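Local coordinates for 3-oxoadipate enol-lactonase (Burkholderia xenovorans, PDB 2XUA), which probably hydrolyses the enol-lactone ring of 3-oxoadipate enol-lactone in catechol breakdown, as an alpha/beta hydrolase with a cap domain, at residues Ser40-Ala43 and Pro44-Ala47; Tyr58-Arg61 and Gly62-His65; Glu167-Val170 and Leu171-Arg175; Pro222-Gly225 and Arg226-Ala229. All blocks are in the same frame, centred on the assembly; numbering follows the deposited sequence.

Interaction 1: residues Ser40-Ala43 and Pro44-Ala47; sequences SMWA and PQVA
Trp42 O and Ala43 O of Ser40-Ala43 accept backbone N-H groups from Pro44-Ala47 where a 3-10 turn runs on into a helix. Gln45 N reaches Trp42 O at 2.9 Å and Val46 N reaches Ala43 O at 3.2 Å, both spanning three residues as in 3-10 geometry. Each donor stands well above the plane of the carbonyl it meets. The same spacing already joins Ala43 N to Ser40 O. A water donates to Ala43 O at 2.8 Å and accepts from Ala47 N, so it takes the place of the direct bond that a regular helix would make between these two. Pro44 brings no N-H to the turn, and its CD lies 3.8 Å from Ala43 CB.

Among the side chains, Trp42 and Gln45 meet at an angle, the indole and amide planes 88° apart. The amide end of Gln45 is at the ring edge beside CE3, brought back there by a bend at chi2 (68°). One ring face is taken by the selenomethionine Met41, whose CE sits 3.9 Å above the plane and over its centre. Val46 places CG2 3.4 Å from Trp42 O, with that methyl anti to its own carbonyl carbon.

The indole is buried, touching Cys97 and Leu99 of strand 94-99, Arg57 of strand 54-58 and Phe254 of helix 251-263. Asn247 of helix 246-249 gives a hydrogen bond to Met41 O, while Ala43 and Pro44 pack on Met173 and Val169 of the second subunit, at the start of helix 43-52.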
loop_
_atom_site.group_PDB
_atom_site.type_symbol
_atom_site.label_atom_id
_atom_site.label_comp_id
_atom_site.label_asym_id
_atom_site.label_seq_id
_atom_site.Cartn_x
_atom_site.Cartn_y
_atom_site.Cartn_z
ATOM N N SER B 40 1.263 -2.371 -4.970
ATOM C CA SER B 40 0.907 -0.947 -4.875
ATOM C C SER B 40 1.821 -0.070 -5.702
ATOM O O SER B 40 1.473 1.091 -6.048
ATOM C CB SER B 40 0.892 -0.463 -3.395
ATOM O OG SER B 40 2.223 -0.415 -2.806
HETATM N N MSE B 41 3.015 -0.587 -6.030
HETATM C CA MSE B 41 3.965 0.264 -6.801
HETATM C C MSE B 41 3.428 0.640 -8.183
HETATM O O MSE B 41 3.842 1.627 -8.734
HETATM C CB MSE B 41 5.331 -0.405 -6.927
HETATM C CG MSE B 41 5.263 -1.665 -7.801
HETATM SE SE MSE B 41 7.015 -1.971 -8.532
HETATM C CE MSE B 41 7.127 -0.561 -9.864
ATOM N N TRP B 42 2.449 -0.120 -8.723
ATOM C CA TRP B 42 1.922 0.163 -10.043
ATOM C C TRP B 42 0.652 1.022 -9.959
ATOM O O TRP B 42 0.005 1.245 -10.946
ATOM C CB TRP B 42 1.527 -1.169 -10.704
ATOM C CG TRP B 42 2.726 -1.990 -11.069
ATOM C CD1 TRP B 42 3.079 -3.191 -10.543
ATOM C CD2 TRP B 42 3.686 -1.687 -12.102
ATOM N NE1 TRP B 42 4.249 -3.631 -11.132
ATOM C CE2 TRP B 42 4.639 -2.744 -12.103
ATOM C CE3 TRP B 42 3.867 -0.609 -12.966
ATOM C CZ2 TRP B 42 5.748 -2.776 -12.969
ATOM C CZ3 TRP B 42 4.954 -0.628 -13.854
ATOM C CH2 TRP B 42 5.901 -1.716 -13.831
ATOM N N ALA B 43 0.253 1.439 -8.764
ATOM C CA ALA B 43 -0.980 2.181 -8.662
ATOM C C ALA B 43 -1.060 3.389 -9.648
ATOM O O ALA B 43 -2.132 3.635 -10.229
ATOM C CB ALA B 43 -1.222 2.634 -7.134
ATOM N N PRO B 44 0.065 4.118 -9.904
ATOM C CA PRO B 44 -0.131 5.271 -10.859
ATOM C C PRO B 44 -0.500 4.871 -12.285
ATOM O O PRO B 44 -1.043 5.679 -13.034
ATOM C CB PRO B 44 1.232 6.019 -10.833
ATOM C CG PRO B 44 1.799 5.675 -9.407
ATOM C CD PRO B 44 1.434 4.120 -9.380
ATOM N N GLN B 45 -0.196 3.631 -12.662
ATOM C CA GLN B 45 -0.543 3.165 -13.991
ATOM C C GLN B 45 -1.964 2.535 -14.150
ATOM O O GLN B 45 -2.418 2.262 -15.283
ATOM C CB GLN B 45 0.507 2.137 -14.453
ATOM C CG GLN B 45 1.822 2.771 -14.977
ATOM C CD GLN B 45 2.615 3.456 -13.862
ATOM O OE1 GLN B 45 3.061 4.627 -13.981
ATOM N NE2 GLN B 45 2.784 2.741 -12.758
ATOM N N VAL B 46 -2.594 2.206 -13.046
ATOM C CA VAL B 46 -3.799 1.330 -13.113
ATOM C C VAL B 46 -4.975 1.934 -13.902
ATOM O O VAL B 46 -5.582 1.296 -14.778
ATOM C CB VAL B 46 -4.218 0.901 -11.694
ATOM C CG1 VAL B 46 -5.621 0.211 -11.727
ATOM C CG2 VAL B 46 -3.087 -0.043 -11.085
ATOM N N ALA B 47 -5.224 3.198 -13.638
ATOM C CA ALA B 47 -6.328 3.939 -14.284
ATOM C C ALA B 47 -6.193 3.956 -15.810
ATOM O O ALA B 47 -7.113 3.563 -16.513
ATOM C CB ALA B 47 -6.433 5.372 -13.722
HETATM O O HOH W 1 -4.039 5.080 -11.625
#

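Interaction 2: residues Tyr58-Arg61 and Gly62-His65; sequences YDTR and GHGH
Asp59 OD2 accepts the backbone N-H of His65 at 2.8 Å in a nearly straight bond (163° at the hydrogen). The donor comes from the anti side of the carboxylate, somewhat out of its plane, and Gly64 CA lies 3.2 Å from the same oxygen. With OD1 bonded to Leu39 N, backbone amides hold both oxygens of the buried carboxylate, which should favour its charged form and fix its rotation.

The chain folds here as a type II beta turn from Thr60 to His63, closed by His63 N on Thr60 O at 3.0 Å. Gly62 occupies its third position with positive phi, as is usual for glycine there. The turn lies in the loop leading from strand 54-58 of the alpha/beta hydrolase sheet toward helix 75-88.

His63 lays its side chain alongside that of Thr60, pointing the same way. With CG beside the backbone N (chi1 -68°), the ring hangs over the turn and ND1 faces Arg61 O. ND1 donates to Arg61 O at 3.1 Å, in the ring plane but above the carbonyl plane, and Asn189 gives this oxygen a second hydrogen bond. NE2 accepts from Gly36 N, so both ring nitrogens are used. The buried Arg61 side chain leads away from the turn to a salt bridge with Asp81 and a cation-pi contact with Tyr73; the His65 ring stacks on His65 of the second subunit.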
loop_
_atom_site.group_PDB
_atom_site.type_symbol
_atom_site.label_atom_id
_atom_site.label_comp_id
_atom_site.label_asym_id
_atom_site.label_seq_id
_atom_site.Cartn_x
_atom_site.Cartn_y
_atom_site.Cartn_z
ATOM N N TYR B 58 0.355 -8.674 -9.071
ATOM C CA TYR B 58 0.523 -9.704 -8.085
ATOM C C TYR B 58 1.743 -9.366 -7.232
ATOM O O TYR B 58 2.586 -8.561 -7.625
ATOM C CB TYR B 58 0.650 -11.098 -8.784
ATOM C CG TYR B 58 1.954 -11.293 -9.501
ATOM C CD1 TYR B 58 2.989 -12.064 -8.933
ATOM C CD2 TYR B 58 2.162 -10.754 -10.759
ATOM C CE1 TYR B 58 4.239 -12.213 -9.601
ATOM C CE2 TYR B 58 3.386 -10.901 -11.431
ATOM C CZ TYR B 58 4.414 -11.610 -10.826
ATOM O OH TYR B 58 5.595 -11.760 -11.491
ATOM N N ASP B 59 1.791 -9.948 -6.047
ATOM C CA ASP B 59 2.976 -9.868 -5.200
ATOM C C ASP B 59 3.876 -11.040 -5.556
ATOM O O ASP B 59 3.514 -12.220 -5.384
ATOM C CB ASP B 59 2.589 -9.868 -3.725
ATOM C CG ASP B 59 2.011 -8.512 -3.279
ATOM O OD1 ASP B 59 2.126 -7.562 -4.035
ATOM O OD2 ASP B 59 1.452 -8.363 -2.179
ATOM N N THR B 60 5.063 -10.703 -6.036
ATOM C CA THR B 60 6.063 -11.747 -6.359
ATOM C C THR B 60 6.300 -12.618 -5.121
ATOM O O THR B 60 6.198 -12.156 -3.994
ATOM C CB THR B 60 7.368 -11.032 -6.783
ATOM O OG1 THR B 60 7.113 -10.198 -7.926
ATOM C CG2 THR B 60 8.501 -12.074 -7.159
ATOM N N ARG B 61 6.630 -13.892 -5.290
ATOM C CA ARG B 61 6.930 -14.712 -4.109
ATOM C C ARG B 61 7.976 -14.001 -3.224
ATOM O O ARG B 61 8.855 -13.296 -3.708
ATOM C CB ARG B 61 7.475 -16.107 -4.520
ATOM C CG ARG B 61 8.649 -16.050 -5.445
ATOM C CD ARG B 61 9.320 -17.501 -5.433
ATOM N NE ARG B 61 8.416 -18.474 -6.075
ATOM C CZ ARG B 61 8.434 -19.796 -5.886
ATOM N NH1 ARG B 61 9.321 -20.355 -5.061
ATOM N NH2 ARG B 61 7.581 -20.567 -6.558
ATOM N N GLY B 62 7.845 -14.186 -1.936
ATOM C CA GLY B 62 8.704 -13.547 -0.948
ATOM C C GLY B 62 8.326 -12.115 -0.628
ATOM O O GLY B 62 9.024 -11.502 0.167
ATOM N N HIS B 63 7.273 -11.576 -1.280
ATOM C CA HIS B 63 6.902 -10.137 -1.151
ATOM C C HIS B 63 5.458 -9.932 -0.728
ATOM O O HIS B 63 4.587 -10.799 -0.912
ATOM C CB HIS B 63 7.085 -9.380 -2.481
ATOM C CG HIS B 63 8.522 -9.236 -2.922
ATOM N ND1 HIS B 63 9.239 -10.272 -3.489
ATOM C CD2 HIS B 63 9.368 -8.173 -2.874
ATOM C CE1 HIS B 63 10.466 -9.852 -3.762
ATOM N NE2 HIS B 63 10.564 -8.578 -3.412
ATOM N N GLY B 64 5.210 -8.760 -0.145
ATOM C CA GLY B 64 3.873 -8.251 -0.045
ATOM C C GLY B 64 3.078 -9.207 0.789
ATOM O O GLY B 64 3.498 -9.546 1.925
ATOM N N HIS B 65 1.950 -9.648 0.232
ATOM C CA HIS B 65 1.083 -10.548 0.960
ATOM C C HIS B 65 1.140 -11.941 0.404
ATOM O O HIS B 65 0.280 -12.775 0.712
ATOM C CB HIS B 65 -0.330 -9.983 0.966
ATOM C CG HIS B 65 -0.428 -8.782 1.836
ATOM N ND1 HIS B 65 -0.652 -8.877 3.191
ATOM C CD2 HIS B 65 -0.185 -7.473 1.578
ATOM C CE1 HIS B 65 -0.586 -7.673 3.731
ATOM N NE2 HIS B 65 -0.307 -6.801 2.772
#

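Interaction 3: residues Glu167-Val170 and Leu171-Arg175; sequences EPVV and LAMIR
Val170 and Ile174, one helical turn apart, lie side by side and point the same way, their CG1 atoms 4.1 Å from each other. Val170 holds CG1 anti to the backbone N (chi1 179°), which places this methyl on the side of the following turn. Ile174 has its CG1 anti to the carbonyl carbon instead, and this branch also rests 3.4 Å from Val170 O. Both side chains go on to Ile248 of helix 246-249.

A second i to i+4 pair is Val169 and the selenomethionine Met173, where Val169 CG1 approaches SE at 4.2 Å. The Met173 chain passes close over the backbone, CG 3.4 Å from Val169 O, before a bend at chi3 leads its end away from the preceding turn. Leu171 lays CD1 3.5 Å from Glu167 O, but both its torsions are off the staggered positions (chi1 -94°), so this placing is less certain. Ala172 CB sits against Pro168 O, the carbonyl that its N-H also uses.

Beneath these contacts are four i to i+4 bonds. Leu171 N on Glu167 O is nearly straight at 170° and lies in the carbonyl plane; Ala172, Met173 and Ile174 continue the series on Pro168, Val169 and Val170.

Val169 and Val170 pack against Val170 of the second subunit, and Ala172 and Met173 against its Ala43. Glu167 is the N-cap and Pro168 the first helical residue, where a proline costs no helix bond. These are the first turns of an alpha-helix, helix 168-179, with an apolar flank at the dimer interface.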
loop_
_atom_site.group_PDB
_atom_site.type_symbol
_atom_site.label_atom_id
_atom_site.label_comp_id
_atom_site.label_asym_id
_atom_site.label_seq_id
_atom_site.Cartn_x
_atom_site.Cartn_y
_atom_site.Cartn_z
ATOM N N GLU B 167 8.962 14.558 -2.313
ATOM C CA GLU B 167 7.879 13.559 -2.216
ATOM C C GLU B 167 7.993 12.654 -0.947
ATOM O O GLU B 167 8.124 11.421 -1.058
ATOM C CB GLU B 167 7.809 12.766 -3.542
ATOM C CG GLU B 167 7.409 13.627 -4.770
ATOM C CD GLU B 167 5.884 13.819 -4.879
ATOM O OE1 GLU B 167 5.407 14.095 -5.992
ATOM O OE2 GLU B 167 5.193 13.675 -3.870
ATOM N N PRO B 168 7.970 13.264 0.252
ATOM C CA PRO B 168 8.221 12.477 1.442
ATOM C C PRO B 168 7.082 11.471 1.726
ATOM O O PRO B 168 7.349 10.492 2.400
ATOM C CB PRO B 168 8.289 13.527 2.563
ATOM C CG PRO B 168 7.514 14.793 1.972
ATOM C CD PRO B 168 7.838 14.715 0.532
ATOM N N VAL B 169 5.836 11.731 1.273
ATOM C CA VAL B 169 4.733 10.794 1.535
ATOM C C VAL B 169 4.902 9.531 0.635
ATOM O O VAL B 169 4.774 8.409 1.126
ATOM C CB VAL B 169 3.304 11.439 1.348
ATOM C CG1 VAL B 169 2.188 10.368 1.281
ATOM C CG2 VAL B 169 2.919 12.366 2.533
ATOM N N VAL B 170 5.150 9.746 -0.653
ATOM C CA VAL B 170 5.451 8.629 -1.593
ATOM C C VAL B 170 6.619 7.843 -1.002
ATOM O O VAL B 170 6.563 6.643 -0.887
ATOM C CB VAL B 170 5.829 9.111 -2.956
ATOM C CG1 VAL B 170 6.156 7.866 -3.866
ATOM C CG2 VAL B 170 4.661 9.878 -3.632
ATOM N N LEU B 171 7.696 8.521 -0.604
ATOM C CA LEU B 171 8.835 7.757 -0.021
ATOM C C LEU B 171 8.468 6.914 1.181
ATOM O O LEU B 171 8.906 5.755 1.285
ATOM C CB LEU B 171 10.080 8.640 0.242
ATOM C CG LEU B 171 10.775 8.353 -1.087
ATOM C CD1 LEU B 171 10.830 9.527 -2.095
ATOM C CD2 LEU B 171 11.999 7.367 -1.052
ATOM N N ALA B 172 7.753 7.513 2.141
ATOM C CA ALA B 172 7.347 6.796 3.340
ATOM C C ALA B 172 6.513 5.550 3.015
ATOM O O ALA B 172 6.678 4.494 3.639
ATOM C CB ALA B 172 6.587 7.750 4.300
HETATM N N MSE B 173 5.640 5.630 2.020
HETATM C CA MSE B 173 4.802 4.476 1.719
HETATM C C MSE B 173 5.589 3.360 1.054
HETATM O O MSE B 173 5.391 2.163 1.331
HETATM C CB MSE B 173 3.652 4.940 0.809
HETATM C CG MSE B 173 2.622 5.815 1.633
HETATM SE SE MSE B 173 1.259 6.335 0.358
HETATM C CE MSE B 173 -0.070 4.852 0.475
ATOM N N ILE B 174 6.446 3.763 0.123
ATOM C CA ILE B 174 7.342 2.823 -0.557
ATOM C C ILE B 174 8.293 2.157 0.472
ATOM O O ILE B 174 8.521 0.929 0.456
ATOM C CB ILE B 174 8.137 3.617 -1.699
ATOM C CG1 ILE B 174 7.197 3.992 -2.871
ATOM C CG2 ILE B 174 9.292 2.837 -2.190
ATOM C CD1 ILE B 174 6.562 2.810 -3.576
ATOM N N ARG B 175 8.838 2.978 1.387
ATOM C CA ARG B 175 9.736 2.478 2.423
ATOM C C ARG B 175 8.973 1.514 3.307
ATOM O O ARG B 175 9.534 0.500 3.717
ATOM C CB ARG B 175 10.279 3.620 3.263
ATOM C CG ARG B 175 11.238 3.175 4.421
ATOM C CD ARG B 175 11.925 4.361 5.171
ATOM N NE ARG B 175 12.800 3.752 6.172
ATOM C CZ ARG B 175 14.129 3.659 6.086
ATOM N NH1 ARG B 175 14.781 4.212 5.053
ATOM N NH2 ARG B 175 14.810 3.012 7.059
#

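Interaction 4: residues Pro222-Gly225 and Arg226-Ala229; sequences PAQG and RELA
Arg226 folding back over Pro222 and Ala223 is a contact within one helix, between its first turn and its second, in the beta-alpha-beta unit of strand 209-214, helix 222-231 and strand 236-240. The guanidinium lies flat over the backbone, with Pro222 C 3.8 Å from its plane beneath the centre and Ala223 N on the same face nearer the rim. NH1 comes 3.5 Å from Pro222 CB, and NH2 approaches Ala223 CA and CB. A bend at chi3 (-66°) turns the arginine back toward the helix start in this way.

Four i to i+4 bonds hold the two turns together. The bond from Arg226 N to Pro222 O is 2.8 Å, with the donor almost in line with the carbonyl (174°), and Glu227, Leu228 and Ala229 in turn donate to Ala223, Gln224 and Gly225. Glu227 also runs back along the helix, CG 3.5 Å from Ala223 O. Leu228 CB touches Gln224 O at 3.4 Å, while the rest of its side chain, with CG anti to the backbone N, leads away to Val211 of strand 209-214 and Thr125. Gln224 uses OE1 to accept the N-H of Thr221, just before the helix. Pro222, Arg226 and Ala229 rest on Tyr237 of strand 236-240.

At this helix start the cationic group lies against peptide atoms of the first turn and has a long, weak ion pair with Glu239. Such a position would set it against the positive end of the helix dipole, a cost that Glu239 may partly offset.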
loop_
_atom_site.group_PDB
_atom_site.type_symbol
_atom_site.label_atom_id
_atom_site.label_comp_id
_atom_site.label_asym_id
_atom_site.label_seq_id
_atom_site.Cartn_x
_atom_site.Cartn_y
_atom_site.Cartn_z
ATOM N N PRO B 222 20.981 2.779 -18.376
ATOM C CA PRO B 222 20.624 3.077 -19.793
ATOM C C PRO B 222 21.412 2.181 -20.779
ATOM O O PRO B 222 20.813 1.505 -21.649
ATOM C CB PRO B 222 20.962 4.551 -19.942
ATOM C CG PRO B 222 20.856 5.096 -18.484
ATOM C CD PRO B 222 21.289 3.988 -17.603
ATOM N N ALA B 223 22.737 2.079 -20.579
ATOM C CA ALA B 223 23.581 1.249 -21.431
ATOM C C ALA B 223 23.059 -0.205 -21.475
ATOM O O ALA B 223 23.004 -0.873 -22.516
ATOM C CB ALA B 223 25.051 1.281 -20.906
ATOM N N GLN B 224 22.638 -0.716 -20.355
ATOM C CA GLN B 224 22.111 -2.056 -20.393
ATOM C C GLN B 224 20.748 -2.177 -21.087
ATOM O O GLN B 224 20.380 -3.271 -21.579
ATOM C CB GLN B 224 21.980 -2.576 -18.982
ATOM C CG GLN B 224 23.355 -2.827 -18.281
ATOM C CD GLN B 224 23.153 -3.272 -16.819
ATOM O OE1 GLN B 224 22.535 -2.576 -16.040
ATOM N NE2 GLN B 224 23.687 -4.422 -16.467
ATOM N N GLY B 225 20.012 -1.074 -21.026
ATOM C CA GLY B 225 18.700 -0.882 -21.613
ATOM C C GLY B 225 18.823 -0.918 -23.126
ATOM O O GLY B 225 18.100 -1.646 -23.779
ATOM N N ARG B 226 19.730 -0.104 -23.669
ATOM C CA ARG B 226 20.156 -0.204 -25.079
ATOM C C ARG B 226 20.641 -1.589 -25.565
ATOM O O ARG B 226 20.201 -2.063 -26.612
ATOM C CB ARG B 226 21.083 0.962 -25.386
ATOM C CG ARG B 226 20.375 2.344 -25.144
ATOM C CD ARG B 226 21.178 3.524 -25.593
ATOM N NE ARG B 226 22.398 3.665 -24.785
ATOM C CZ ARG B 226 22.565 4.471 -23.717
ATOM N NH1 ARG B 226 21.593 5.277 -23.293
ATOM N NH2 ARG B 226 23.737 4.485 -23.081
ATOM N N GLU B 227 21.508 -2.273 -24.819
ATOM C CA GLU B 227 21.944 -3.608 -25.243
ATOM C C GLU B 227 20.724 -4.522 -25.343
ATOM O O GLU B 227 20.605 -5.333 -26.271
ATOM C CB GLU B 227 22.896 -4.246 -24.247
ATOM C CG GLU B 227 24.290 -3.691 -24.221
ATOM C CD GLU B 227 25.019 -4.251 -23.007
ATOM O OE1 GLU B 227 25.245 -5.486 -23.037
ATOM O OE2 GLU B 227 25.288 -3.484 -22.022
ATOM N N LEU B 228 19.845 -4.397 -24.340
ATOM C CA LEU B 228 18.656 -5.214 -24.327
ATOM C C LEU B 228 17.824 -4.926 -25.568
ATOM O O LEU B 228 17.402 -5.864 -26.238
ATOM C CB LEU B 228 17.859 -5.027 -23.031
ATOM C CG LEU B 228 16.787 -6.080 -22.729
ATOM C CD1 LEU B 228 16.127 -5.893 -21.343
ATOM C CD2 LEU B 228 15.763 -5.846 -23.739
ATOM N N ALA B 229 17.617 -3.650 -25.881
ATOM C CA ALA B 229 16.763 -3.264 -26.972
ATOM C C ALA B 229 17.445 -3.723 -28.273
ATOM O O ALA B 229 16.766 -4.026 -29.269
ATOM C CB ALA B 229 16.567 -1.741 -27.006
#

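In the fold
Along the chain the four contacts come in series, all within the alpha/beta hydrolase fold. Interactions 1 and 2 follow strands 28-32 and 54-58, which are neighbours in the sheet; their centres are 16 Å apart and their nearest atoms about 5 Å. Interaction 3 lies equally near interaction 1, with centres 15 Å apart, and these two also meet across the dimer, where 40-44 of one subunit packs on 169-173 of the other. Interaction 4 stands apart, its centre 25 to 29 Å from the others. Interactions 1, 2 and 4 lie next to sheet strands, interaction 3 in the helical insertion between strands 117-123 and 209-214, consistent with the cap; interactions 1, 2 and 3 also reach the second subunit.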